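Lectin (Trichosanthes anguina, PDB 4HR6) binds galactosides through ricin-type beta-trefoil domains and forms the lectin part of a nontoxic three-chain homologue of type II ribosome-inactivating proteins. Local coordinates at residues 11-16 and 133-138; 44-47 and 53-56; 172-177 and 185-190; 217-220 and 224-227. One frame throughout, in Å; residues are numbered along the deposited sequence.

Interaction 1 of 4, residues 11-16 and 133-138; sequences RISGRD and NYVQPI
Arg11, near one end of the strand 7-13 in a ricin-type beta-trefoil, reaches across to Asn133 and Val135 of the chain that leaves strand 130-131 and runs on to strand 138-143. Its CB lies 4.1 Å from Val135 CG1. CG passes Asn133 OD1 at 3.9 Å, and CD comes closer to that same amide oxygen, at 3.1 Å. Bends about CB-CG (chi2 137°) and CG-CD (chi3 108°) set CD against this oxygen and turn NE past Val135 CG1. They bring one face of the guanidinium against the valine, whose CG2 lies over it, offset toward the rim. At the edge NH1 donates to the backbone O of Asn133 at 3.0 Å. The bond is bent at the hydrogen, 131°: the donor lies in the carbonyl plane, but the oxygen is tilted from the guanidinium plane. A weak bond from NH2 to Gly39 O adds a contact with the loop that holds this glycine. Asn133 is itself held by its backbone N, which bonds to Asp184 of a neighbouring chain. Further along the strand, the hydroxyls of Ser13 and Ser177 are hydrogen-bonded, while Ser13 CB rests 3.8 Å from Val135 CG1.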
loop_
_atom_site.group_PDB
_atom_site.type_symbol
_atom_site.label_atom_id
_atom_site.label_comp_id
_atom_site.label_asym_id
_atom_site.label_seq_id
_atom_site.Cartn_x
_atom_site.Cartn_y
_atom_site.Cartn_z
ATOM N N ARG C 11 14.131 -7.272 -10.992
ATOM C CA ARG C 11 13.471 -8.156 -11.966
ATOM C C ARG C 11 12.204 -7.517 -12.507
ATOM O O ARG C 11 11.664 -6.560 -11.933
ATOM C CB ARG C 11 13.143 -9.521 -11.358
ATOM C CG ARG C 11 14.369 -10.369 -11.049
ATOM C CD ARG C 11 14.275 -11.052 -9.699
ATOM N NE ARG C 11 14.062 -12.481 -9.801
ATOM C CZ ARG C 11 13.721 -13.275 -8.791
ATOM N NH1 ARG C 11 13.528 -12.792 -7.573
ATOM N NH2 ARG C 11 13.561 -14.577 -9.015
ATOM N N ILE C 12 11.762 -8.035 -13.649
ATOM C CA ILE C 12 10.492 -7.647 -14.240
ATOM C C ILE C 12 9.693 -8.929 -14.400
ATOM O O ILE C 12 10.117 -9.837 -15.122
ATOM C CB ILE C 12 10.673 -6.973 -15.603
ATOM C CG1 ILE C 12 11.728 -5.874 -15.511
ATOM C CG2 ILE C 12 9.351 -6.403 -16.104
ATOM C CD1 ILE C 12 11.941 -5.122 -16.803
ATOM N N SER C 13 8.563 -9.028 -13.696
ATOM C CA SER C 13 7.696 -10.193 -13.818
ATOM C C SER C 13 6.338 -9.776 -14.357
ATOM O O SER C 13 5.995 -8.587 -14.366
ATOM C CB SER C 13 7.587 -10.940 -12.490
ATOM O OG SER C 13 6.895 -10.200 -11.506
ATOM N N GLY C 14 5.577 -10.749 -14.854
ATOM C CA GLY C 14 4.249 -10.457 -15.405
ATOM C C GLY C 14 3.383 -11.683 -15.638
ATOM O O GLY C 14 3.141 -12.479 -14.710
ATOM N N ARG C 15 2.917 -11.817 -16.884
ATOM C CA ARG C 15 2.090 -12.939 -17.335
ATOM C C ARG C 15 2.311 -14.224 -16.563
ATOM O O ARG C 15 3.405 -14.803 -16.589
ATOM C CB ARG C 15 2.371 -13.211 -18.811
ATOM C CG ARG C 15 1.319 -12.688 -19.761
ATOM C CD ARG C 15 0.217 -13.707 -20.016
ATOM N NE ARG C 15 -0.234 -13.624 -21.402
ATOM C CZ ARG C 15 -1.186 -14.376 -21.945
ATOM N NH1 ARG C 15 -1.504 -14.197 -23.220
ATOM N NH2 ARG C 15 -1.823 -15.291 -21.224
ATOM N N ASP C 16 1.272 -14.665 -15.860
ATOM C CA ASP C 16 1.328 -15.906 -15.100
ATOM C C ASP C 16 2.510 -15.997 -14.123
ATOM O O ASP C 16 2.887 -17.090 -13.701
ATOM C CB ASP C 16 1.292 -17.115 -16.066
ATOM C CG ASP C 16 -0.139 -17.507 -16.459
ATOM O OD1 ASP C 16 -0.631 -18.524 -15.927
ATOM O OD2 ASP C 16 -0.786 -16.777 -17.250
ATOM N N ASN C 133 11.775 -6.860 -7.288
ATOM C CA ASN C 133 12.590 -8.041 -7.092
ATOM C C ASN C 133 11.828 -9.171 -6.430
ATOM O O ASN C 133 12.262 -10.324 -6.471
ATOM C CB ASN C 133 13.824 -7.696 -6.270
ATOM C CG ASN C 133 14.866 -8.799 -6.307
ATOM O OD1 ASN C 133 15.212 -9.304 -7.378
ATOM N ND2 ASN C 133 15.359 -9.193 -5.136
ATOM N N TYR C 134 10.692 -8.852 -5.815
ATOM C CA TYR C 134 9.827 -9.892 -5.263
ATOM C C TYR C 134 8.816 -10.266 -6.342
ATOM O O TYR C 134 7.939 -9.465 -6.666
ATOM C CB TYR C 134 9.136 -9.388 -3.999
ATOM C CG TYR C 134 8.378 -10.429 -3.236
ATOM C CD1 TYR C 134 9.017 -11.234 -2.311
ATOM C CD2 TYR C 134 7.013 -10.599 -3.432
ATOM C CE1 TYR C 134 8.316 -12.188 -1.598
ATOM C CE2 TYR C 134 6.308 -11.552 -2.734
ATOM C CZ TYR C 134 6.957 -12.335 -1.822
ATOM O OH TYR C 134 6.247 -13.270 -1.128
ATOM N N VAL C 135 8.954 -11.472 -6.897
ATOM C CA VAL C 135 8.185 -11.878 -8.089
ATOM C C VAL C 135 6.938 -12.695 -7.754
ATOM O O VAL C 135 6.035 -12.813 -8.568
ATOM C CB VAL C 135 9.055 -12.662 -9.112
ATOM C CG1 VAL C 135 10.096 -11.749 -9.754
ATOM C CG2 VAL C 135 9.731 -13.865 -8.466
ATOM N N GLN C 136 6.893 -13.255 -6.552
ATOM C CA GLN C 136 5.781 -14.075 -6.154
ATOM C C GLN C 136 4.456 -13.305 -6.106
ATOM O O GLN C 136 4.427 -12.060 -6.005
ATOM C CB GLN C 136 6.060 -14.736 -4.802
ATOM C CG GLN C 136 7.196 -15.750 -4.847
ATOM C CD GLN C 136 7.478 -16.377 -3.495
ATOM O OE1 GLN C 136 6.561 -16.650 -2.723
ATOM N NE2 GLN C 136 8.758 -16.613 -3.201
ATOM N N PRO C 137 3.344 -14.050 -6.215
ATOM C CA PRO C 137 2.026 -13.457 -6.026
ATOM C C PRO C 137 1.814 -13.064 -4.562
ATOM O O PRO C 137 2.292 -13.762 -3.661
ATOM C CB PRO C 137 1.052 -14.584 -6.414
ATOM C CG PRO C 137 1.877 -15.645 -7.063
ATOM C CD PRO C 137 3.266 -15.494 -6.524
ATOM N N ILE C 138 1.098 -11.968 -4.348
ATOM C CA ILE C 138 0.776 -11.502 -3.005
ATOM C C ILE C 138 -0.545 -12.129 -2.576
ATOM O O ILE C 138 -1.586 -11.844 -3.168
ATOM C CB ILE C 138 0.590 -9.959 -2.953
ATOM C CG1 ILE C 138 1.810 -9.217 -3.506
ATOM C CG2 ILE C 138 0.271 -9.512 -1.528
ATOM C CD1 ILE C 138 3.103 -9.582 -2.830
#

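Interaction 2 of 4, residues 44-47 and 53-56; sequences QKWT and TVRS
The beta hairpin formed by strands 46-49 and 54-56, part of the first ricin-type trefoil domain, is joined here by Thr47 and Arg55, an antiparallel hydrogen-bonded pair. Thr47 N donates to Arg55 O at 2.7 Å, and Arg55 N returns a bond to Thr47 O at 2.8 Å. Beyond this pair a side chain carries on the bonding: Ser56 OG donates a hydrogen bond to Lys45 O at 2.9 Å, approaching nearly along the C=O axis. With OG anti to the serine's own backbone N (chi1 -166°), the hydroxyl turns to that carbonyl; CB, placed by the backbone, lies over Trp46. This carbon stands 3.5 Å from the centroid of the six-membered ring, only 10° off its normal, a CH-pi contact over the face. Val54 CG1 packs obliquely on the same indole, 3.8 Å from CE3, and Trp46 NE1 is bonded to Val20 O on strand 19-22. Arg55 extends away from Thr47; its NE donates to Thr53 OG1 with the acceptor close to the guanidinium plane. Asp51 meets both residues, through a salt bridge with Arg55 NH2 and a hydrogen bond with Thr53 OG1. One serine thus does two jobs: its hydroxyl occupies a backbone carbonyl, while its methylene covers an aromatic face. With NE1 bonded to Val20 O, the buried indole should have little freedom to rotate.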
loop_
_atom_site.group_PDB
_atom_site.type_symbol
_atom_site.label_atom_id
_atom_site.label_comp_id
_atom_site.label_asym_id
_atom_site.label_seq_id
_atom_site.Cartn_x
_atom_site.Cartn_y
_atom_site.Cartn_z
ATOM N N GLN C 44 18.188 -12.551 -16.166
ATOM C CA GLN C 44 16.893 -12.033 -15.685
ATOM C C GLN C 44 17.014 -10.753 -14.855
ATOM O O GLN C 44 16.001 -10.184 -14.460
ATOM C CB GLN C 44 16.151 -13.108 -14.892
ATOM C CG GLN C 44 15.506 -14.143 -15.793
ATOM C CD GLN C 44 14.751 -15.210 -15.038
ATOM O OE1 GLN C 44 14.581 -15.132 -13.818
ATOM N NE2 GLN C 44 14.291 -16.226 -15.767
ATOM N N LYS C 45 18.245 -10.309 -14.602
ATOM C CA LYS C 45 18.489 -9.055 -13.901
ATOM C C LYS C 45 18.375 -7.931 -14.903
ATOM O O LYS C 45 18.946 -8.000 -15.989
ATOM C CB LYS C 45 19.886 -9.003 -13.282
ATOM C CG LYS C 45 20.269 -10.194 -12.425
ATOM C CD LYS C 45 19.554 -10.224 -11.089
ATOM C CE LYS C 45 20.187 -11.271 -10.178
ATOM N NZ LYS C 45 19.171 -12.011 -9.375
ATOM N N TRP C 46 17.635 -6.894 -14.540
ATOM C CA TRP C 46 17.492 -5.716 -15.373
ATOM C C TRP C 46 17.876 -4.485 -14.570
ATOM O O TRP C 46 17.483 -4.330 -13.405
ATOM C CB TRP C 46 16.067 -5.609 -15.902
ATOM C CG TRP C 46 15.753 -6.687 -16.889
ATOM C CD1 TRP C 46 15.227 -7.908 -16.619
ATOM C CD2 TRP C 46 15.988 -6.650 -18.305
ATOM N NE1 TRP C 46 15.099 -8.634 -17.778
ATOM C CE2 TRP C 46 15.565 -7.889 -18.828
ATOM C CE3 TRP C 46 16.516 -5.690 -19.179
ATOM C CZ2 TRP C 46 15.645 -8.200 -20.197
ATOM C CZ3 TRP C 46 16.594 -5.996 -20.541
ATOM C CH2 TRP C 46 16.155 -7.244 -21.034
ATOM N N THR C 47 18.648 -3.619 -15.217
ATOM C CA THR C 47 19.205 -2.447 -14.587
ATOM C C THR C 47 18.640 -1.214 -15.257
ATOM O O THR C 47 18.745 -1.057 -16.476
ATOM C CB THR C 47 20.742 -2.465 -14.664
ATOM O OG1 THR C 47 21.219 -3.624 -13.977
ATOM C CG2 THR C 47 21.359 -1.214 -14.003
ATOM N N THR C 53 16.946 4.173 -19.935
ATOM C CA THR C 53 17.292 2.915 -20.561
ATOM C C THR C 53 17.192 1.799 -19.538
ATOM O O THR C 53 17.379 2.016 -18.338
ATOM C CB THR C 53 18.713 2.916 -21.181
ATOM O OG1 THR C 53 19.696 3.219 -20.181
ATOM C CG2 THR C 53 18.810 3.923 -22.325
ATOM N N VAL C 54 16.895 0.609 -20.041
ATOM C CA VAL C 54 16.751 -0.586 -19.244
ATOM C C VAL C 54 17.716 -1.613 -19.822
ATOM O O VAL C 54 17.674 -1.879 -21.029
ATOM C CB VAL C 54 15.294 -1.099 -19.343
ATOM C CG1 VAL C 54 15.085 -2.300 -18.442
ATOM C CG2 VAL C 54 14.326 0.021 -18.997
ATOM N N ARG C 55 18.566 -2.198 -18.977
ATOM C CA ARG C 55 19.712 -2.986 -19.453
ATOM C C ARG C 55 19.837 -4.334 -18.805
ATOM O O ARG C 55 19.710 -4.449 -17.594
ATOM C CB ARG C 55 21.030 -2.230 -19.214
ATOM C CG ARG C 55 20.984 -0.771 -19.643
ATOM C CD ARG C 55 22.360 -0.189 -19.975
ATOM N NE ARG C 55 22.240 1.204 -20.405
ATOM C CZ ARG C 55 23.258 2.039 -20.625
ATOM N NH1 ARG C 55 24.519 1.642 -20.493
ATOM N NH2 ARG C 55 23.006 3.286 -21.002
ATOM N N SER C 56 20.102 -5.354 -19.624
ATOM C CA SER C 56 20.554 -6.645 -19.131
ATOM C C SER C 56 21.836 -7.028 -19.859
ATOM O O SER C 56 22.044 -6.634 -21.013
ATOM C CB SER C 56 19.505 -7.724 -19.344
ATOM O OG SER C 56 19.835 -8.864 -18.566
#

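Interaction 3 of 4, residues 172-177 and 185-190; sequences SWALYS and DNRELC
Over the centre of one face of the Arg187 guanidinium sits the methyl of Ala174, its CB 3.9 Å above the plane, and at the edge lies the phenol oxygen of Tyr176. The Tyr176 ring has Ala174 O at its own edge, in plane, and makes a cation-pi contact with Arg182, so two arginines address one phenol, one through its oxygen and one through its ring. The phenol ring and the Arg187 guanidinium stand almost perpendicular, 82° apart. Arg187 NH1 donates to Tyr176 OH at 2.9 Å; the bond is nearly straight (163° at the hydrogen), and the oxygen lies in the guanidinium plane. The aliphatic part of the arginine also passes this oxygen, with CD 3.3 Å from OH, because the chain is bent at chi2 (-63°) and brings the shaft and the tip to the same hydroxyl. A second partner fixes the other end of the group: NH2 makes a salt bridge with Asp184, just before the segment. In the second ricin-type trefoil domain, this joins strand 173-175 to the corner where the chain leaves strand 181-183 and enters strand 189-194. The corner is a type I beta turn from Asn186 to Leu189, and Asn186 OD1 accepts from Glu188 N in an Asx turn. Soon after it, Cys190 is tied by a disulfide to Cys209. Near Ser172 the link is looser: a water donates to Ser172 O at 3.2 Å and accepts only a weak bond from Asp185 N.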
loop_
_atom_site.group_PDB
_atom_site.type_symbol
_atom_site.label_atom_id
_atom_site.label_comp_id
_atom_site.label_asym_id
_atom_site.label_seq_id
_atom_site.Cartn_x
_atom_site.Cartn_y
_atom_site.Cartn_z
ATOM N N SER C 172 -9.442 -16.364 0.103
ATOM C CA SER C 172 -8.029 -16.106 -0.142
ATOM C C SER C 172 -7.743 -15.928 -1.632
ATOM O O SER C 172 -8.106 -16.778 -2.469
ATOM C CB SER C 172 -7.170 -17.216 0.460
ATOM O OG SER C 172 -5.806 -17.042 0.110
ATOM N N TRP C 173 -7.098 -14.806 -1.943
ATOM C CA TRP C 173 -6.843 -14.365 -3.310
ATOM C C TRP C 173 -5.357 -14.174 -3.539
ATOM O O TRP C 173 -4.599 -13.836 -2.609
ATOM C CB TRP C 173 -7.579 -13.060 -3.574
ATOM C CG TRP C 173 -9.047 -13.192 -3.328
ATOM C CD1 TRP C 173 -9.715 -12.918 -2.177
ATOM C CD2 TRP C 173 -10.022 -13.676 -4.254
ATOM N NE1 TRP C 173 -11.057 -13.183 -2.327
ATOM C CE2 TRP C 173 -11.272 -13.654 -3.597
ATOM C CE3 TRP C 173 -9.962 -14.128 -5.579
ATOM C CZ2 TRP C 173 -12.455 -14.065 -4.222
ATOM C CZ3 TRP C 173 -11.137 -14.527 -6.203
ATOM C CH2 TRP C 173 -12.367 -14.496 -5.522
ATOM N N ALA C 174 -4.940 -14.394 -4.780
ATOM C CA ALA C 174 -3.554 -14.267 -5.154
ATOM C C ALA C 174 -3.432 -13.185 -6.203
ATOM O O ALA C 174 -4.062 -13.264 -7.261
ATOM C CB ALA C 174 -3.031 -15.584 -5.676
ATOM N N LEU C 175 -2.630 -12.164 -5.886
ATOM C CA LEU C 175 -2.402 -11.032 -6.777
ATOM C C LEU C 175 -1.121 -11.251 -7.593
ATOM O O LEU C 175 -0.021 -11.326 -7.045
ATOM C CB LEU C 175 -2.311 -9.738 -5.981
ATOM C CG LEU C 175 -3.609 -9.143 -5.419
ATOM C CD1 LEU C 175 -4.456 -10.164 -4.669
ATOM C CD2 LEU C 175 -3.264 -7.982 -4.503
ATOM N N TYR C 176 -1.281 -11.348 -8.906
ATOM C CA TYR C 176 -0.180 -11.698 -9.806
ATOM C C TYR C 176 0.410 -10.446 -10.427
ATOM O O TYR C 176 -0.260 -9.411 -10.533
ATOM C CB TYR C 176 -0.665 -12.667 -10.914
ATOM C CG TYR C 176 -0.586 -14.128 -10.536
ATOM C CD1 TYR C 176 -1.311 -14.623 -9.469
ATOM C CD2 TYR C 176 0.216 -15.022 -11.256
ATOM C CE1 TYR C 176 -1.242 -15.953 -9.097
ATOM C CE2 TYR C 176 0.292 -16.359 -10.892
ATOM C CZ TYR C 176 -0.444 -16.816 -9.809
ATOM O OH TYR C 176 -0.388 -18.136 -9.424
ATOM N N SER C 177 1.664 -10.572 -10.864
ATOM C CA SER C 177 2.438 -9.468 -11.432
ATOM C C SER C 177 1.801 -8.879 -12.675
ATOM O O SER C 177 2.044 -7.723 -13.011
ATOM C CB SER C 177 3.851 -9.954 -11.768
ATOM O OG SER C 177 4.479 -10.536 -10.629
ATOM N N ASP C 185 -6.890 -21.247 -4.420
ATOM C CA ASP C 185 -6.936 -22.699 -4.638
ATOM C C ASP C 185 -6.915 -23.112 -6.117
ATOM O O ASP C 185 -6.608 -24.263 -6.417
ATOM C CB ASP C 185 -8.169 -23.312 -3.958
ATOM C CG ASP C 185 -7.963 -23.555 -2.460
ATOM O OD1 ASP C 185 -6.857 -23.303 -1.930
ATOM O OD2 ASP C 185 -8.927 -24.009 -1.808
ATOM N N ASN C 186 -7.234 -22.189 -7.023
ATOM C CA ASN C 186 -7.218 -22.478 -8.465
ATOM C C ASN C 186 -6.688 -21.306 -9.302
ATOM O O ASN C 186 -7.424 -20.379 -9.629
ATOM C CB ASN C 186 -8.634 -22.866 -8.923
ATOM C CG ASN C 186 -8.661 -23.521 -10.296
ATOM O OD1 ASN C 186 -7.719 -23.413 -11.082
ATOM N ND2 ASN C 186 -9.759 -24.209 -10.589
ATOM N N ARG C 187 -5.415 -21.382 -9.685
ATOM C CA ARG C 187 -4.736 -20.253 -10.342
ATOM C C ARG C 187 -5.052 -20.111 -11.832
ATOM O O ARG C 187 -4.516 -19.229 -12.489
ATOM C CB ARG C 187 -3.219 -20.351 -10.145
ATOM C CG ARG C 187 -2.768 -20.459 -8.691
ATOM C CD ARG C 187 -3.127 -19.225 -7.867
ATOM N NE ARG C 187 -2.806 -19.440 -6.459
ATOM C CZ ARG C 187 -1.607 -19.259 -5.905
ATOM N NH1 ARG C 187 -0.574 -18.840 -6.627
ATOM N NH2 ARG C 187 -1.444 -19.502 -4.607
ATOM N N GLU C 188 -5.913 -20.975 -12.364
ATOM C CA GLU C 188 -6.403 -20.839 -13.744
ATOM C C GLU C 188 -7.603 -19.893 -13.802
ATOM O O GLU C 188 -8.031 -19.491 -14.898
ATOM C CB GLU C 188 -6.781 -22.213 -14.318
ATOM C CG GLU C 188 -5.590 -23.158 -14.467
ATOM C CD GLU C 188 -5.982 -24.607 -14.764
ATOM O OE1 GLU C 188 -7.140 -25.014 -14.490
ATOM O OE2 GLU C 188 -5.112 -25.351 -15.267
ATOM N N LEU C 189 -8.102 -19.516 -12.619
ATOM C CA LEU C 189 -9.313 -18.703 -12.458
ATOM C C LEU C 189 -9.048 -17.239 -12.061
ATOM O O LEU C 189 -8.387 -16.963 -11.067
ATOM C CB LEU C 189 -10.199 -19.351 -11.393
ATOM C CG LEU C 189 -10.699 -20.769 -11.690
ATOM C CD1 LEU C 189 -11.498 -21.313 -10.516
ATOM C CD2 LEU C 189 -11.542 -20.773 -12.957
ATOM N N CYS C 190 -9.617 -16.308 -12.819
ATOM C CA CYS C 190 -9.337 -14.893 -12.673
ATOM C C CYS C 190 -10.599 -14.114 -12.377
ATOM O O CYS C 190 -11.653 -14.412 -12.923
ATOM C CB CYS C 190 -8.741 -14.349 -13.969
ATOM S SG CYS C 190 -6.950 -14.498 -14.134
HETATM O O HOH W 1 -9.509 -19.617 -3.136
#

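Interaction 4 of 4, residues 217-220 and 224-227; sequences WVFL and SIST
Phe219 and Ile225 lie side by side and point the same way, making the close apolar part of this contact. Ile225 CD1 comes within 3.5 Å of Phe219 CE2, while CG1 rests over the ring face, 23° off the normal through its centroid. With CG1 beside the backbone N (chi1 -61°), the other branch, CG2, is turned toward Trp217 and meets its CB at 4.0 Å. The indole touches Thr227 CG2 obliquely and bonds through NE1 to Val191 O. On the sheet face of Val218 and Ser226 the packing is mixed and more polar: Val218 CG1 lies by Ser226 O, Leu220 CD1 touches Ser226 CB at 4.0 Å, and Ser226 OG donates to Ser224 OG at 2.7 Å. Ser224 OG is in turn bonded to Asp222, and Ser226 OG also to Arg232. Backbone bonds join Val218 N to Ser226 O at 2.7 Å and Ser226 N to Val218 O at 2.9 Å. Toward the turn the ladder slackens. Leu220 N reaches Ser224 O at 3.3 Å, and a water donates both to that oxygen and to Leu220 O. This short antiparallel hairpin, with Trp217, Phe219 and Ile225 buried and Phe219 also packed on Ala193 of a neighbouring chain, belongs to the second domain's beta-trefoil fold.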
loop_
_atom_site.group_PDB
_atom_site.type_symbol
_atom_site.label_atom_id
_atom_site.label_comp_id
_atom_site.label_asym_id
_atom_site.label_seq_id
_atom_site.Cartn_x
_atom_site.Cartn_y
_atom_site.Cartn_z
ATOM N N TRP C 217 -6.270 -5.552 -12.941
ATOM C CA TRP C 217 -6.677 -4.648 -11.859
ATOM C C TRP C 217 -5.480 -3.953 -11.230
ATOM O O TRP C 217 -4.416 -4.545 -11.125
ATOM C CB TRP C 217 -7.382 -5.467 -10.785
ATOM C CG TRP C 217 -8.493 -6.255 -11.347
ATOM C CD1 TRP C 217 -8.500 -7.598 -11.644
ATOM C CD2 TRP C 217 -9.764 -5.752 -11.729
ATOM N NE1 TRP C 217 -9.710 -7.953 -12.162
ATOM C CE2 TRP C 217 -10.504 -6.836 -12.237
ATOM C CE3 TRP C 217 -10.354 -4.483 -11.694
ATOM C CZ2 TRP C 217 -11.804 -6.693 -12.695
ATOM C CZ3 TRP C 217 -11.642 -4.341 -12.156
ATOM C CH2 TRP C 217 -12.356 -5.438 -12.645
ATOM N N VAL C 218 -5.668 -2.711 -10.791
ATOM C CA VAL C 218 -4.644 -2.015 -10.017
ATOM C C VAL C 218 -5.214 -1.456 -8.698
ATOM O O VAL C 218 -6.247 -0.761 -8.677
ATOM C CB VAL C 218 -3.937 -0.917 -10.848
ATOM C CG1 VAL C 218 -4.923 0.101 -11.399
ATOM C CG2 VAL C 218 -2.857 -0.230 -10.025
ATOM N N PHE C 219 -4.523 -1.774 -7.603
ATOM C CA PHE C 219 -4.832 -1.221 -6.278
ATOM C C PHE C 219 -4.179 0.135 -6.140
ATOM O O PHE C 219 -2.955 0.234 -6.087
ATOM C CB PHE C 219 -4.321 -2.147 -5.174
ATOM C CG PHE C 219 -5.118 -3.400 -5.007
ATOM C CD1 PHE C 219 -5.066 -4.408 -5.957
ATOM C CD2 PHE C 219 -5.910 -3.587 -3.885
ATOM C CE1 PHE C 219 -5.791 -5.573 -5.792
ATOM C CE2 PHE C 219 -6.638 -4.756 -3.714
ATOM C CZ PHE C 219 -6.578 -5.748 -4.671
ATOM N N LEU C 220 -4.975 1.189 -6.087
ATOM C CA LEU C 220 -4.438 2.544 -6.047
ATOM C C LEU C 220 -4.530 3.171 -4.641
ATOM O O LEU C 220 -5.140 2.615 -3.724
ATOM C CB LEU C 220 -5.171 3.420 -7.064
ATOM C CG LEU C 220 -5.051 3.006 -8.534
ATOM C CD1 LEU C 220 -5.992 3.854 -9.373
ATOM C CD2 LEU C 220 -3.639 3.121 -9.063
ATOM N N SER C 224 -9.266 2.327 -4.146
ATOM C CA SER C 224 -10.006 1.610 -5.200
ATOM C C SER C 224 -9.278 0.365 -5.705
ATOM O O SER C 224 -8.058 0.190 -5.504
ATOM C CB SER C 224 -10.333 2.537 -6.374
ATOM O OG SER C 224 -9.185 2.905 -7.129
ATOM N N ILE C 225 -10.052 -0.539 -6.299
ATOM C CA ILE C 225 -9.507 -1.599 -7.141
ATOM C C ILE C 225 -9.989 -1.221 -8.523
ATOM O O ILE C 225 -11.183 -1.346 -8.817
ATOM C CB ILE C 225 -10.019 -2.975 -6.740
ATOM C CG1 ILE C 225 -9.595 -3.283 -5.304
ATOM C CG2 ILE C 225 -9.507 -4.042 -7.699
ATOM C CD1 ILE C 225 -10.005 -4.655 -4.800
ATOM N N SER C 226 -9.069 -0.716 -9.347
ATOM C CA SER C 226 -9.413 -0.068 -10.607
ATOM C C SER C 226 -8.864 -0.772 -11.853
ATOM O O SER C 226 -7.992 -1.636 -11.767
ATOM C CB SER C 226 -8.895 1.359 -10.600
ATOM O OG SER C 226 -9.626 2.149 -9.690
ATOM N N THR C 227 -9.390 -0.381 -13.013
ATOM C CA THR C 227 -8.822 -0.778 -14.296
ATOM C C THR C 227 -7.688 0.199 -14.610
ATOM O O THR C 227 -7.780 1.374 -14.258
ATOM C CB THR C 227 -9.880 -0.734 -15.421
ATOM O OG1 THR C 227 -10.445 0.585 -15.499
ATOM C CG2 THR C 227 -10.982 -1.732 -15.143
HETATM O O HOH W 2 -6.477 0.324 -3.314
#

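Overall arrangement
Interactions 2 and 4 are the hairpin contacts, one in each lectin domain, with centres about 27 Å apart on opposite sides of the chain's centre; both combine antiparallel backbone bonds with aromatic packing. Interaction 4 is the buried one; interactions 1, 2 and 3 are partly buried. In interactions 1 and 3 an arginine reaches an oxygen with a small aliphatic group over its guanidinium face. Interaction 1 bridges the halves: its strand 7-13 neighbours strand 46-49 of interaction 2, where Ile12 meets Trp46, and it touches interaction 3 through Ser13 with Ser177 and Ile138 with Leu175. Leu175 then packs on Phe219, joining interaction 3 to interaction 4.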